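Long-range contacts in CG14216 (Drosophila melanogaster, PDB 3P9Y), which dephosphorylates phosphoserine in the C-terminal domain of RNA polymerase II and probably takes part in RNA processing and transcription termination: residues Met20-Glu25 and Val145-Glu150; His27-Lys32 and Gly155-Thr160; Tyr40-Arg45 and Arg101-Lys106; Ala13-Ser18 and Asp110-Val115; Asn57-Gly62 and Arg70-Lys75. The protein carries 2 engineered substitutions. All coordinates share one frame; numbering follows the deposited sequence.

Contact 1. Residues Met20-Glu25 and Val145-Glu150. Engineered in segment 145-150: N147 (natural residue Asp).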
# COMPACT_ATOMS: atom_id res chain seq x y z
N MET A 20 7.46 -1.03 -1.70
CA MET A 20 8.50 -0.15 -2.22
C MET A 20 7.93 1.06 -2.95
O MET A 20 8.27 2.19 -2.63
CB MET A 20 9.39 -0.91 -3.21
CG MET A 20 10.64 -1.50 -2.58
SD MET A 20 11.81 -0.23 -2.04
CE MET A 20 12.85 -1.22 -0.97
N ASN A 21 7.07 0.82 -3.94
CA ASN A 21 6.59 1.89 -4.79
C ASN A 21 5.15 2.30 -4.47
O ASN A 21 4.92 3.31 -3.82
CB ASN A 21 6.69 1.47 -6.26
CG ASN A 21 6.22 2.56 -7.21
OD1 ASN A 21 6.36 3.75 -6.94
ND2 ASN A 21 5.67 2.15 -8.34
N ARG A 22 4.20 1.50 -4.93
CA ARG A 22 2.78 1.87 -4.87
C ARG A 22 2.25 2.09 -3.46
O ARG A 22 1.56 3.07 -3.20
CB ARG A 22 1.94 0.82 -5.61
CG ARG A 22 2.14 0.82 -7.13
CD ARG A 22 1.58 -0.45 -7.78
NE ARG A 22 2.29 -1.65 -7.32
CZ ARG A 22 1.93 -2.90 -7.62
NH1 ARG A 22 0.88 -3.13 -8.39
NH2 ARG A 22 2.64 -3.92 -7.16
N SER A 23 2.57 1.18 -2.54
CA SER A 23 2.05 1.29 -1.17
C SER A 23 2.68 2.47 -0.45
O SER A 23 2.06 3.08 0.42
CB SER A 23 2.31 0.01 -0.38
OG SER A 23 3.68 -0.13 -0.05
N MET A 24 3.92 2.80 -0.79
CA MET A 24 4.64 3.86 -0.10
C MET A 24 4.22 5.25 -0.59
O MET A 24 4.18 6.20 0.18
CB MET A 24 6.15 3.66 -0.24
CG MET A 24 6.64 2.43 0.49
SD MET A 24 6.24 2.51 2.25
CE MET A 24 7.58 3.53 2.85
N GLU A 25 3.91 5.35 -1.87
CA GLU A 25 3.36 6.58 -2.42
C GLU A 25 2.02 6.86 -1.75
O GLU A 25 1.75 7.99 -1.32
CB GLU A 25 3.18 6.43 -3.93
CG GLU A 25 2.99 7.72 -4.67
CD GLU A 25 4.26 8.55 -4.71
OE1 GLU A 25 4.25 9.65 -4.13
OE2 GLU A 25 5.26 8.10 -5.31
N VAL A 145 -3.41 -0.16 -9.32
CA VAL A 145 -2.40 0.86 -9.53
C VAL A 145 -1.29 0.28 -10.41
O VAL A 145 -0.65 -0.70 -10.04
CB VAL A 145 -1.77 1.33 -8.21
CG1 VAL A 145 -0.78 2.46 -8.45
CG2 VAL A 145 -2.86 1.78 -7.22
N VAL A 146 -1.07 0.89 -11.57
CA VAL A 146 -0.00 0.46 -12.46
C VAL A 146 1.34 0.70 -11.78
O VAL A 146 1.53 1.72 -11.11
CB VAL A 146 -0.09 1.19 -13.81
CG1 VAL A 146 1.11 0.83 -14.69
CG2 VAL A 146 -1.40 0.84 -14.50
N ASN A 147 2.26 -0.24 -11.93
CA ASN A 147 3.49 -0.23 -11.15
C ASN A 147 4.63 0.56 -11.79
O ASN A 147 5.58 -0.02 -12.32
CB ASN A 147 3.95 -1.65 -10.86
CG ASN A 147 4.81 -1.74 -9.63
OD1 ASN A 147 5.31 -0.73 -9.14
ND2 ASN A 147 4.97 -2.94 -9.11
N ASN A 148 4.52 1.88 -11.74
CA ASN A 148 5.63 2.78 -12.04
C ASN A 148 5.47 4.05 -11.20
O ASN A 148 4.45 4.24 -10.54
CB ASN A 148 5.69 3.11 -13.53
CG ASN A 148 4.47 3.85 -14.01
OD1 ASN A 148 4.27 5.01 -13.66
ND2 ASN A 148 3.66 3.20 -14.83
N ALA A 149 6.48 4.92 -11.23
CA ALA A 149 6.49 6.08 -10.34
C ALA A 149 5.30 7.02 -10.58
O ALA A 149 4.69 7.49 -9.62
CB ALA A 149 7.81 6.84 -10.49
N GLU A 150 4.97 7.28 -11.84
CA GLU A 150 3.93 8.26 -12.15
C GLU A 150 2.55 7.74 -11.74
O GLU A 150 1.77 8.46 -11.12
CB GLU A 150 3.92 8.59 -13.64
CG GLU A 150 5.16 9.31 -14.15
CD GLU A 150 6.16 8.37 -14.78
OE1 GLU A 150 6.42 8.51 -16.00
OE2 GLU A 150 6.69 7.48 -14.07

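Contact 2. Residues His27-Lys32 and Gly155-Thr160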
# COMPACT_ATOMS: atom_id res chain seq x y z
N HIS A 27 1.08 5.59 1.13
CA HIS A 27 1.35 5.78 2.55
C HIS A 27 1.60 7.26 2.79
O HIS A 27 0.99 7.87 3.67
CB HIS A 27 2.58 4.98 2.98
CG HIS A 27 2.81 4.96 4.47
ND1 HIS A 27 3.24 3.84 5.14
CD2 HIS A 27 2.67 5.93 5.41
CE1 HIS A 27 3.35 4.11 6.43
NE2 HIS A 27 3.01 5.37 6.62
N ASN A 28 2.49 7.83 1.99
CA ASN A 28 2.92 9.21 2.17
C ASN A 28 1.76 10.18 2.02
O ASN A 28 1.57 11.08 2.84
CB ASN A 28 4.02 9.55 1.17
CG ASN A 28 4.50 10.97 1.30
OD1 ASN A 28 5.36 11.28 2.13
ND2 ASN A 28 3.94 11.85 0.50
N PHE A 29 0.97 9.99 0.97
CA PHE A 29 -0.14 10.88 0.68
C PHE A 29 -1.20 10.79 1.78
O PHE A 29 -1.61 11.81 2.34
CB PHE A 29 -0.75 10.53 -0.68
CG PHE A 29 -1.51 11.66 -1.31
CD1 PHE A 29 -0.89 12.51 -2.22
CD2 PHE A 29 -2.84 11.87 -1.01
CE1 PHE A 29 -1.60 13.55 -2.81
CE2 PHE A 29 -3.55 12.91 -1.59
CZ PHE A 29 -2.93 13.75 -2.50
N LEU A 30 -1.62 9.57 2.10
CA LEU A 30 -2.62 9.35 3.15
C LEU A 30 -2.20 9.98 4.48
O LEU A 30 -3.01 10.61 5.15
CB LEU A 30 -2.88 7.85 3.35
CG LEU A 30 -3.77 7.19 2.30
CD1 LEU A 30 -3.63 5.67 2.36
CD2 LEU A 30 -5.23 7.61 2.47
N ALA A 31 -0.93 9.81 4.85
CA ALA A 31 -0.42 10.34 6.11
C ALA A 31 -0.46 11.87 6.11
O ALA A 31 -0.80 12.49 7.12
CB ALA A 31 0.99 9.85 6.36
N LYS A 32 -0.11 12.48 4.98
CA LYS A 32 -0.13 13.93 4.85
C LYS A 32 -1.56 14.48 4.92
O LYS A 32 -1.77 15.62 5.32
CB LYS A 32 0.53 14.37 3.55
CG LYS A 32 2.05 14.31 3.59
CD LYS A 32 2.65 14.73 2.25
CE LYS A 32 4.16 14.82 2.34
NZ LYS A 32 4.78 15.32 1.07
N GLY A 155 -2.28 6.79 -8.26
CA GLY A 155 -2.98 5.84 -7.42
C GLY A 155 -3.15 6.37 -6.01
O GLY A 155 -4.17 6.13 -5.37
N ALA A 156 -2.16 7.11 -5.52
CA ALA A 156 -2.23 7.64 -4.17
C ALA A 156 -3.36 8.65 -4.09
O ALA A 156 -4.10 8.67 -3.11
CB ALA A 156 -0.91 8.28 -3.78
N PHE A 157 -3.50 9.48 -5.11
CA PHE A 157 -4.60 10.43 -5.18
C PHE A 157 -5.94 9.70 -5.17
O PHE A 157 -6.86 10.09 -4.46
CB PHE A 157 -4.52 11.27 -6.46
CG PHE A 157 -3.71 12.53 -6.31
CD1 PHE A 157 -4.31 13.72 -5.91
CD2 PHE A 157 -2.35 12.54 -6.58
CE1 PHE A 157 -3.57 14.89 -5.77
CE2 PHE A 157 -1.60 13.70 -6.46
CZ PHE A 157 -2.21 14.88 -6.05
N VAL A 158 -6.06 8.64 -5.97
CA VAL A 158 -7.34 7.95 -6.12
C VAL A 158 -7.71 7.20 -4.85
O VAL A 158 -8.85 7.24 -4.40
CB VAL A 158 -7.31 6.96 -7.29
CG1 VAL A 158 -8.64 6.23 -7.40
CG2 VAL A 158 -6.98 7.68 -8.59
N ILE A 159 -6.74 6.49 -4.29
CA ILE A 159 -6.96 5.75 -3.07
C ILE A 159 -7.36 6.71 -1.95
O ILE A 159 -8.22 6.39 -1.13
CB ILE A 159 -5.70 4.98 -2.67
CG1 ILE A 159 -5.52 3.78 -3.61
CG2 ILE A 159 -5.78 4.51 -1.23
CD1 ILE A 159 -4.17 3.12 -3.49
N THR A 160 -6.73 7.88 -1.93
CA THR A 160 -7.00 8.85 -0.88
C THR A 160 -8.42 9.41 -1.02
O THR A 160 -9.11 9.58 -0.03
CB THR A 160 -5.97 9.99 -0.88
OG1 THR A 160 -4.68 9.46 -0.58
CG2 THR A 160 -6.34 11.03 0.17

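Contact 3. Residues Tyr40-Arg45 and Arg101-Lys106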
# COMPACT_ATOMS: atom_id res chain seq x y z
N TYR A 40 2.38 -2.33 3.67
CA TYR A 40 3.00 -3.65 3.61
C TYR A 40 3.11 -4.14 2.17
O TYR A 40 2.48 -3.60 1.26
CB TYR A 40 2.17 -4.64 4.43
CG TYR A 40 1.91 -4.20 5.84
CD1 TYR A 40 2.81 -4.47 6.85
CD2 TYR A 40 0.76 -3.50 6.16
CE1 TYR A 40 2.58 -4.06 8.15
CE2 TYR A 40 0.51 -3.08 7.45
CZ TYR A 40 1.43 -3.36 8.44
OH TYR A 40 1.19 -2.95 9.73
N GLY A 41 3.91 -5.19 1.97
CA GLY A 41 3.97 -5.90 0.71
C GLY A 41 3.56 -7.34 0.97
O GLY A 41 3.53 -7.76 2.12
N THR A 42 3.24 -8.09 -0.08
CA THR A 42 2.78 -9.46 0.09
C THR A 42 3.75 -10.48 -0.51
O THR A 42 3.61 -11.68 -0.28
CB THR A 42 1.39 -9.67 -0.56
OG1 THR A 42 1.42 -9.22 -1.91
CG2 THR A 42 0.32 -8.92 0.21
N GLY A 43 4.73 -10.01 -1.27
CA GLY A 43 5.71 -10.89 -1.87
C GLY A 43 6.53 -11.65 -0.84
O GLY A 43 6.52 -11.32 0.35
N GLU A 44 7.23 -12.68 -1.29
CA GLU A 44 8.12 -13.42 -0.41
C GLU A 44 9.35 -12.57 -0.12
O GLU A 44 9.93 -12.66 0.96
CB GLU A 44 8.53 -14.75 -1.07
CG GLU A 44 7.39 -15.75 -1.18
CD GLU A 44 7.78 -17.01 -1.92
OE1 GLU A 44 8.80 -16.99 -2.66
OE2 GLU A 44 7.07 -18.03 -1.78
N ARG A 45 9.73 -11.74 -1.08
CA ARG A 45 10.90 -10.89 -0.94
C ARG A 45 10.69 -9.53 -1.61
O ARG A 45 9.82 -9.38 -2.48
CB ARG A 45 12.13 -11.57 -1.55
CG ARG A 45 12.49 -12.89 -0.90
CD ARG A 45 13.56 -13.63 -1.68
NE ARG A 45 13.88 -14.92 -1.09
CZ ARG A 45 14.75 -15.79 -1.60
NH1 ARG A 45 15.40 -15.50 -2.72
NH2 ARG A 45 14.98 -16.94 -0.99
N ARG A 101 6.21 -7.16 5.66
CA ARG A 101 5.36 -8.13 4.97
C ARG A 101 4.01 -8.19 5.69
O ARG A 101 3.96 -8.29 6.92
CB ARG A 101 6.03 -9.51 4.94
CG ARG A 101 5.77 -10.30 3.65
CD ARG A 101 6.54 -11.62 3.60
NE ARG A 101 5.74 -12.75 4.07
CZ ARG A 101 5.18 -13.67 3.29
NH1 ARG A 101 5.33 -13.63 1.97
NH2 ARG A 101 4.47 -14.64 3.82
N PHE A 102 2.93 -8.13 4.93
CA PHE A 102 1.60 -8.09 5.52
C PHE A 102 1.30 -9.37 6.29
O PHE A 102 0.67 -9.33 7.35
CB PHE A 102 0.52 -7.90 4.44
CG PHE A 102 -0.88 -7.97 4.98
CD1 PHE A 102 -1.41 -6.94 5.73
CD2 PHE A 102 -1.67 -9.09 4.75
CE1 PHE A 102 -2.70 -7.01 6.24
CE2 PHE A 102 -2.96 -9.17 5.25
CZ PHE A 102 -3.47 -8.13 6.00
N GLN A 103 1.75 -10.50 5.75
CA GLN A 103 1.42 -11.81 6.32
C GLN A 103 2.08 -12.01 7.69
O GLN A 103 1.73 -12.94 8.41
CB GLN A 103 1.86 -12.93 5.37
CG GLN A 103 1.08 -12.98 4.05
CD GLN A 103 1.77 -12.23 2.91
OE1 GLN A 103 2.38 -11.18 3.12
NE2 GLN A 103 1.67 -12.77 1.70
N ASP A 104 3.01 -11.13 8.04
CA ASP A 104 3.73 -11.25 9.31
C ASP A 104 3.35 -10.18 10.33
O ASP A 104 3.87 -10.16 11.44
CB ASP A 104 5.25 -11.19 9.06
CG ASP A 104 5.74 -12.36 8.23
OD1 ASP A 104 5.36 -13.51 8.54
OD2 ASP A 104 6.51 -12.14 7.27
N THR A 105 2.43 -9.29 9.97
CA THR A 105 2.04 -8.22 10.88
C THR A 105 0.94 -8.67 11.84
O THR A 105 0.11 -9.51 11.50
CB THR A 105 1.56 -6.96 10.14
OG1 THR A 105 1.46 -5.86 11.05
CG2 THR A 105 0.20 -7.19 9.49
N LYS A 106 0.95 -8.09 13.04
CA LYS A 106 -0.07 -8.36 14.04
C LYS A 106 -1.02 -7.17 14.19
O LYS A 106 -1.98 -7.23 14.96
CB LYS A 106 0.60 -8.67 15.39
CG LYS A 106 1.49 -9.90 15.36
CD LYS A 106 0.68 -11.18 15.16
CE LYS A 106 1.27 -12.06 14.06
NZ LYS A 106 2.63 -12.56 14.40

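Contact 4. Residues Ala13-Ser18 and Asp110-Val115. Engineered in segment 13-18: D16 (natural residue Cys).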
# COMPACT_ATOMS: atom_id res chain seq x y z
N ALA A 13 -4.56 0.35 6.13
CA ALA A 13 -3.33 -0.20 5.59
C ALA A 13 -3.40 -0.16 4.07
O ALA A 13 -4.48 -0.29 3.50
CB ALA A 13 -3.10 -1.62 6.07
N VAL A 14 -2.26 0.06 3.43
CA VAL A 14 -2.15 -0.04 1.98
C VAL A 14 -1.09 -1.09 1.68
O VAL A 14 -0.02 -1.10 2.29
CB VAL A 14 -1.75 1.30 1.35
CG1 VAL A 14 -1.76 1.19 -0.17
CG2 VAL A 14 -2.71 2.39 1.81
N VAL A 15 -1.39 -1.97 0.73
CA VAL A 15 -0.60 -3.17 0.52
C VAL A 15 -0.30 -3.38 -0.97
O VAL A 15 -1.19 -3.28 -1.81
CB VAL A 15 -1.33 -4.40 1.08
CG1 VAL A 15 -0.45 -5.63 1.02
CG2 VAL A 15 -1.79 -4.14 2.52
N ASP A 16 0.96 -3.65 -1.27
CA ASP A 16 1.38 -3.97 -2.63
C ASP A 16 2.22 -5.24 -2.56
O ASP A 16 2.00 -6.08 -1.69
CB ASP A 16 2.17 -2.81 -3.25
CG ASP A 16 3.39 -2.44 -2.43
OD1 ASP A 16 3.77 -3.23 -1.55
OD2 ASP A 16 3.96 -1.34 -2.64
N SER A 17 3.20 -5.39 -3.45
CA SER A 17 4.03 -6.58 -3.45
C SER A 17 5.30 -6.43 -2.61
O SER A 17 5.54 -7.22 -1.70
CB SER A 17 4.39 -6.99 -4.88
OG SER A 17 5.03 -8.25 -4.88
N SER A 18 6.11 -5.42 -2.91
CA SER A 18 7.43 -5.29 -2.27
C SER A 18 7.48 -4.19 -1.22
O SER A 18 8.52 -3.99 -0.59
CB SER A 18 8.50 -5.03 -3.33
OG SER A 18 8.62 -6.14 -4.22
N ASP A 110 -9.29 -1.27 9.94
CA ASP A 110 -10.67 -1.14 9.51
C ASP A 110 -10.77 -1.26 8.00
O ASP A 110 -11.76 -1.76 7.48
CB ASP A 110 -11.24 0.21 9.95
CG ASP A 110 -11.18 0.41 11.45
OD1 ASP A 110 -11.76 -0.42 12.18
OD2 ASP A 110 -10.55 1.39 11.89
N ILE A 111 -9.75 -0.77 7.30
CA ILE A 111 -9.72 -0.85 5.84
C ILE A 111 -8.33 -1.23 5.35
O ILE A 111 -7.33 -0.66 5.78
CB ILE A 111 -10.12 0.49 5.19
CG1 ILE A 111 -11.51 0.93 5.65
CG2 ILE A 111 -10.08 0.38 3.67
CD1 ILE A 111 -11.98 2.26 5.07
N ILE A 112 -8.28 -2.19 4.44
CA ILE A 112 -7.03 -2.59 3.81
C ILE A 112 -7.17 -2.39 2.31
O ILE A 112 -7.99 -3.03 1.67
CB ILE A 112 -6.70 -4.07 4.10
CG1 ILE A 112 -6.64 -4.30 5.61
CG2 ILE A 112 -5.39 -4.46 3.43
CD1 ILE A 112 -6.40 -5.76 6.00
N VAL A 113 -6.38 -1.49 1.74
CA VAL A 113 -6.40 -1.25 0.30
C VAL A 113 -5.26 -2.03 -0.36
O VAL A 113 -4.13 -1.95 0.09
CB VAL A 113 -6.27 0.25 -0.02
CG1 VAL A 113 -6.35 0.49 -1.52
CG2 VAL A 113 -7.34 1.06 0.73
N THR A 114 -5.57 -2.79 -1.40
CA THR A 114 -4.54 -3.45 -2.20
C THR A 114 -4.49 -2.81 -3.57
O THR A 114 -5.46 -2.18 -4.01
CB THR A 114 -4.79 -4.97 -2.33
OG1 THR A 114 -6.07 -5.20 -2.94
CG2 THR A 114 -4.75 -5.64 -0.97
N VAL A 115 -3.37 -2.97 -4.27
CA VAL A 115 -3.13 -2.22 -5.50
C VAL A 115 -3.11 -3.10 -6.75
O VAL A 115 -2.81 -2.63 -7.84
CB VAL A 115 -1.82 -1.40 -5.40
CG1 VAL A 115 -1.91 -0.41 -4.25
CG2 VAL A 115 -0.62 -2.31 -5.21

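Contact 5. Residues Asn57-Gly62 and Arg70-Lys75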
# COMPACT_ATOMS: atom_id res chain seq x y z
N ASN A 57 17.27 -6.66 -8.29
CA ASN A 57 17.87 -6.53 -6.97
C ASN A 57 16.89 -7.02 -5.92
O ASN A 57 15.87 -6.38 -5.67
CB ASN A 57 18.27 -5.09 -6.71
CG ASN A 57 19.19 -4.53 -7.78
OD1 ASN A 57 20.37 -4.86 -7.83
ND2 ASN A 57 18.64 -3.68 -8.64
N VAL A 58 17.20 -8.15 -5.29
CA VAL A 58 16.27 -8.81 -4.38
C VAL A 58 16.80 -8.79 -2.95
O VAL A 58 17.97 -9.09 -2.71
CB VAL A 58 16.03 -10.28 -4.81
CG1 VAL A 58 15.03 -10.95 -3.89
CG2 VAL A 58 15.57 -10.34 -6.25
N TYR A 59 15.93 -8.44 -2.01
CA TYR A 59 16.30 -8.37 -0.60
C TYR A 59 15.21 -9.01 0.24
O TYR A 59 14.10 -9.23 -0.24
CB TYR A 59 16.47 -6.91 -0.17
CG TYR A 59 17.33 -6.10 -1.11
CD1 TYR A 59 18.68 -5.90 -0.85
CD2 TYR A 59 16.79 -5.54 -2.25
CE1 TYR A 59 19.47 -5.16 -1.70
CE2 TYR A 59 17.57 -4.80 -3.11
CZ TYR A 59 18.91 -4.61 -2.84
OH TYR A 59 19.68 -3.88 -3.70
N GLU A 60 15.53 -9.31 1.49
CA GLU A 60 14.56 -9.87 2.41
C GLU A 60 13.77 -8.72 3.03
O GLU A 60 14.29 -7.62 3.16
CB GLU A 60 15.26 -10.66 3.51
CG GLU A 60 16.04 -11.88 3.02
CD GLU A 60 15.13 -13.00 2.53
OE1 GLU A 60 14.05 -13.20 3.13
OE2 GLU A 60 15.50 -13.67 1.54
N PHE A 61 12.53 -8.98 3.41
CA PHE A 61 11.77 -8.01 4.17
C PHE A 61 12.51 -7.79 5.48
O PHE A 61 13.03 -8.74 6.06
CB PHE A 61 10.34 -8.48 4.40
CG PHE A 61 9.43 -8.24 3.23
CD1 PHE A 61 8.72 -7.06 3.12
CD2 PHE A 61 9.30 -9.20 2.24
CE1 PHE A 61 7.88 -6.83 2.05
CE2 PHE A 61 8.46 -8.98 1.16
CZ PHE A 61 7.75 -7.79 1.06
N GLY A 62 12.57 -6.55 5.94
CA GLY A 62 13.33 -6.22 7.13
C GLY A 62 14.64 -5.52 6.80
O GLY A 62 15.21 -4.86 7.66
N ARG A 70 22.21 2.24 -0.06
CA ARG A 70 23.67 2.17 -0.11
C ARG A 70 24.10 1.11 -1.10
O ARG A 70 25.05 1.31 -1.86
CB ARG A 70 24.23 1.84 1.27
CG ARG A 70 24.20 3.00 2.25
CD ARG A 70 24.48 2.54 3.67
NE ARG A 70 24.63 3.66 4.60
CZ ARG A 70 25.80 4.22 4.92
NH1 ARG A 70 26.93 3.77 4.39
NH2 ARG A 70 25.83 5.24 5.77
N ASP A 71 23.39 -0.01 -1.09
CA ASP A 71 23.72 -1.14 -1.96
C ASP A 71 23.70 -0.75 -3.43
O ASP A 71 24.62 -1.07 -4.18
CB ASP A 71 22.75 -2.29 -1.72
CG ASP A 71 23.16 -3.56 -2.42
OD1 ASP A 71 24.34 -3.95 -2.28
OD2 ASP A 71 22.32 -4.16 -3.11
N LEU A 72 22.64 -0.06 -3.84
CA LEU A 72 22.47 0.31 -5.24
C LEU A 72 23.39 1.47 -5.61
O LEU A 72 23.80 1.61 -6.76
CB LEU A 72 21.02 0.69 -5.53
CG LEU A 72 19.97 -0.39 -5.29
CD1 LEU A 72 18.59 0.12 -5.66
CD2 LEU A 72 20.29 -1.66 -6.07
N GLU A 73 23.71 2.30 -4.62
CA GLU A 73 24.55 3.47 -4.85
C GLU A 73 25.96 3.03 -5.22
O GLU A 73 26.56 3.56 -6.15
CB GLU A 73 24.58 4.35 -3.60
CG GLU A 73 25.23 5.70 -3.81
CD GLU A 73 25.21 6.56 -2.57
OE1 GLU A 73 25.21 5.99 -1.45
OE2 GLU A 73 25.19 7.80 -2.70
N SER A 74 26.47 2.04 -4.49
CA SER A 74 27.81 1.53 -4.74
C SER A 74 27.84 0.70 -6.02
O SER A 74 28.85 0.67 -6.72
CB SER A 74 28.30 0.70 -3.55
OG SER A 74 27.48 -0.43 -3.33
N LYS A 75 26.73 0.03 -6.32
CA LYS A 75 26.63 -0.74 -7.55
C LYS A 75 26.82 0.17 -8.75
O LYS A 75 27.68 -0.07 -9.60
CB LYS A 75 25.26 -1.43 -7.65
CG LYS A 75 25.20 -2.81 -6.99
CD LYS A 75 23.85 -3.47 -7.24
CE LYS A 75 23.88 -4.95 -6.91
NZ LYS A 75 24.23 -5.22 -5.49

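Contact 1. Residues Met20-Glu25 and Val145-Glu150
N21, with CG anti to its backbone N (chi1 -179°), and N147, an engineered Asn in place of Asp whose CG is likewise anti (chi1 -156°), set these two CG atoms toward each other. The amide planes are nearly coplanar, 12° apart. The contact lies at the phosphate-binding site: N21 and R22 are the last two residues of the P-loop of the LMW PTP-like fold, and 145-148 is a loop lying against it. N21 ND2 gives an almost straight hydrogen bond to N147 OD1 (3.0 Å), which it meets close to the line of the C=O bond; a weaker bond runs from N21 ND2 to N148 O at 3.3 Å. The N147 amide in turn stacks on R22, its ND2 over one face of the guanidinium. Both groups are donors, so this is contact without a bond. R22 is instead fixed at its edge, NH1 reaching V145 O weakly and E116 as a salt bridge, while its aliphatic part slides past V145 in the opposite direction, R22 CG to V145 CG1 3.6 Å. The bound peptide's modified side chain is held by M20 N, N21 N and R22 NE. The tightest approach of the arginine stem is R22 CD on V145 O, at 3.2 Å.

Contact 2. Residues His27-Lys32 and Gly155-Thr160
F29 and T160 meet in the tight part of this helix pair, where the segments 27-32 and 155-160 of helices 22-32 and 149-167 cross at -44°, their axes 9.0 Å apart. F29 has CG anti to the backbone N (chi1 -158°), which sends that atom toward 155-160. T160 crosses F29 at about a right angle and brings OG1 to 3.1 Å from F29 CD2, while its CG2 lies at the ring edge. Beside it, F29 CB rests on A156 CB at 3.8 Å. L30 slides past T160 in the opposite direction, with L30 CD2 3.6 Å from T160 OG1, and its other methyl, CD1, looks on to I159 CG2 at a looser 4.3 Å.

The outer side is different. F157 starts out pointing from the neighbouring helix, yet its ring returns to lie across the tip of F29: the edge of F29, through CE1 and CZ, faces the F157 ring in an edge-to-face pair with centroids 4.5 Å apart and planes at 51°. F157 is solvent-exposed, so this aromatic pair closes the seam at the surface.

The polar side chain among those that touch, T160, donates OG1 to A156 O at 2.7 Å, on the opposite face of that carbonyl from T160 N. With its hydroxyl hydrogen already given, T160 meets F29 and L30 by packing, and the join depends on shape and on apolar and aromatic contact.

Contact 3. Residues Tyr40-Arg45 and Arg101-Lys106
G41 and R101 form a single beta bridge, and four hydrogen bonds span the join. F102 N donates to G41 O at 2.9 Å, and the T42 and G43 carbonyls each take a side chain. Q103 is bent at chi2 (94°), which places CD by T42, and its NE2 reaches T42 O in the carbonyl plane, on a lone pair (3.0 Å); R101 NH1 comes to G43 O from above its plane (3.1 Å). T105 OG1 donates to Y40 OH at 3.2 Å. Q103 OE1 is buried here and finds no partner.

Strand 36-41 is the outermost on its side of the central sheet of the LMW PTP-like fold, and the bridge joins the loop 101-106, with its 3-10 segment, to that edge strand.

In the packing, the edge of F102 is turned toward the face of Y40 in an offset edge-to-face pair with planes at 69°, T105 CG2 lies over a face of the Y40 ring, and Q103 CD lies over the centre of the R101 guanidinium. As for charge, R101 NE forms a salt bridge with D104 OD2, the hydrogen bond in it being weak.

Contact 4. Residues Ala13-Ser18 and Asp110-Val115
V15 and I112 make the apolar centre, their CG2 methyls 3.7 Å apart where the two side chains meet obliquely. A13 and T114 lie on that same face of the sheet, and V14 and V113 on the other. The strands 13-16 and 111-114 run parallel, A13 opposite I112, V14 opposite V113 and V15 opposite T114, with their axes turned by 26°. Three backbone hydrogen bonds hold the pair: A13 N to I111 O (3.0 Å), V113 N to A13 O (2.9 Å) and V15 N to V113 O (2.8 Å).

Toward the C-terminal end the pairing slackens; V115 N to V15 O is weak at 3.3 Å. Here D16, an engineered Asp in place of Cys, marks the polar edge, with its CB close against V115 CG2 (3.4 Å). Its CG sits between the backbone N and carbonyl carbon (chi1 57°), and the carboxylate turns into the P-loop, OD1 meeting N19 N and OD2 meeting S23 OG. S17 N and S18 N bind the modified side chain of the peptide, so strand 11-16 leads at its C-terminal end straight into the phosphate-binding loop.

In the sheet, 11-16 lies between 36-41 and 111-114, which has 137-142 on its far side. Helices 22-32 and 149-167 cover the V14 and V113 face, while helix 117-128 packs on V15 and T114, so helices lie on both faces of the sheet, a three-layer alpha/beta/alpha arrangement.

Contact 5. Residues Asn57-Gly62 and Arg70-Lys75
The Y59 and D71 side chains cross at a slant, with the ring and carboxylate planes 88° apart and D71 OD2 in the ring plane at its edge. Y59 OH donates to D71 OD2 at 2.7 Å, on the anti lone pair of that oxygen. The same OD2 is met on its syn side, out of the carboxylate plane, by K75 NZ (3.2 Å) one helical turn on, a salt bridge within the helix; a bend at chi4 (60°) puts NZ there. One oxygen is thus gripped from two sides, and the lysine charge would probably favour the ionised carboxylate.

L72 crosses both N57 and Y59 at a slant. Its CD2 comes to 3.3 Å from Y59 OH and to 3.5 Å from N57 CG, one methyl against both strand side chains. N57 slides past K75 in the opposite direction: N57 OD1 is 3.6 Å from K75 CE, while N57 ND2 is hydrogen-bonded to Y80 OH. They join strand 57-59 to the helical segment 70-75, which runs roughly antiparallel to it (153°).

Strand 57-59 pairs with 46-48 in a separate antiparallel sheet, and L72 of helix 65-82 reaches on to L48 of that sheet and to L85 and L89 of helix 85-95.

From the N terminus the chain lays down 13-18, 20-25 and 27-32, the first halves of contacts 4, 1 and 2, then 40-45 of contact 3. Contact 5 closes the shortest loop, between 57-62 and 70-75, and lies wholly within the span of contact 3, which 101-106 closes. Contact 3 in turn falls within contact 4, closed by 110-115, so three loops sit one in another. Contacts 1 and 2 finish last, at 145-150 and 155-160; each crosses contact 4 and they cross each other, while both span contacts 3 and 5. The crossings tie the central sheet, the P-loop and helices 22-32 and 149-167 together, and the inner contacts add the outlying sheet and helix 65-82.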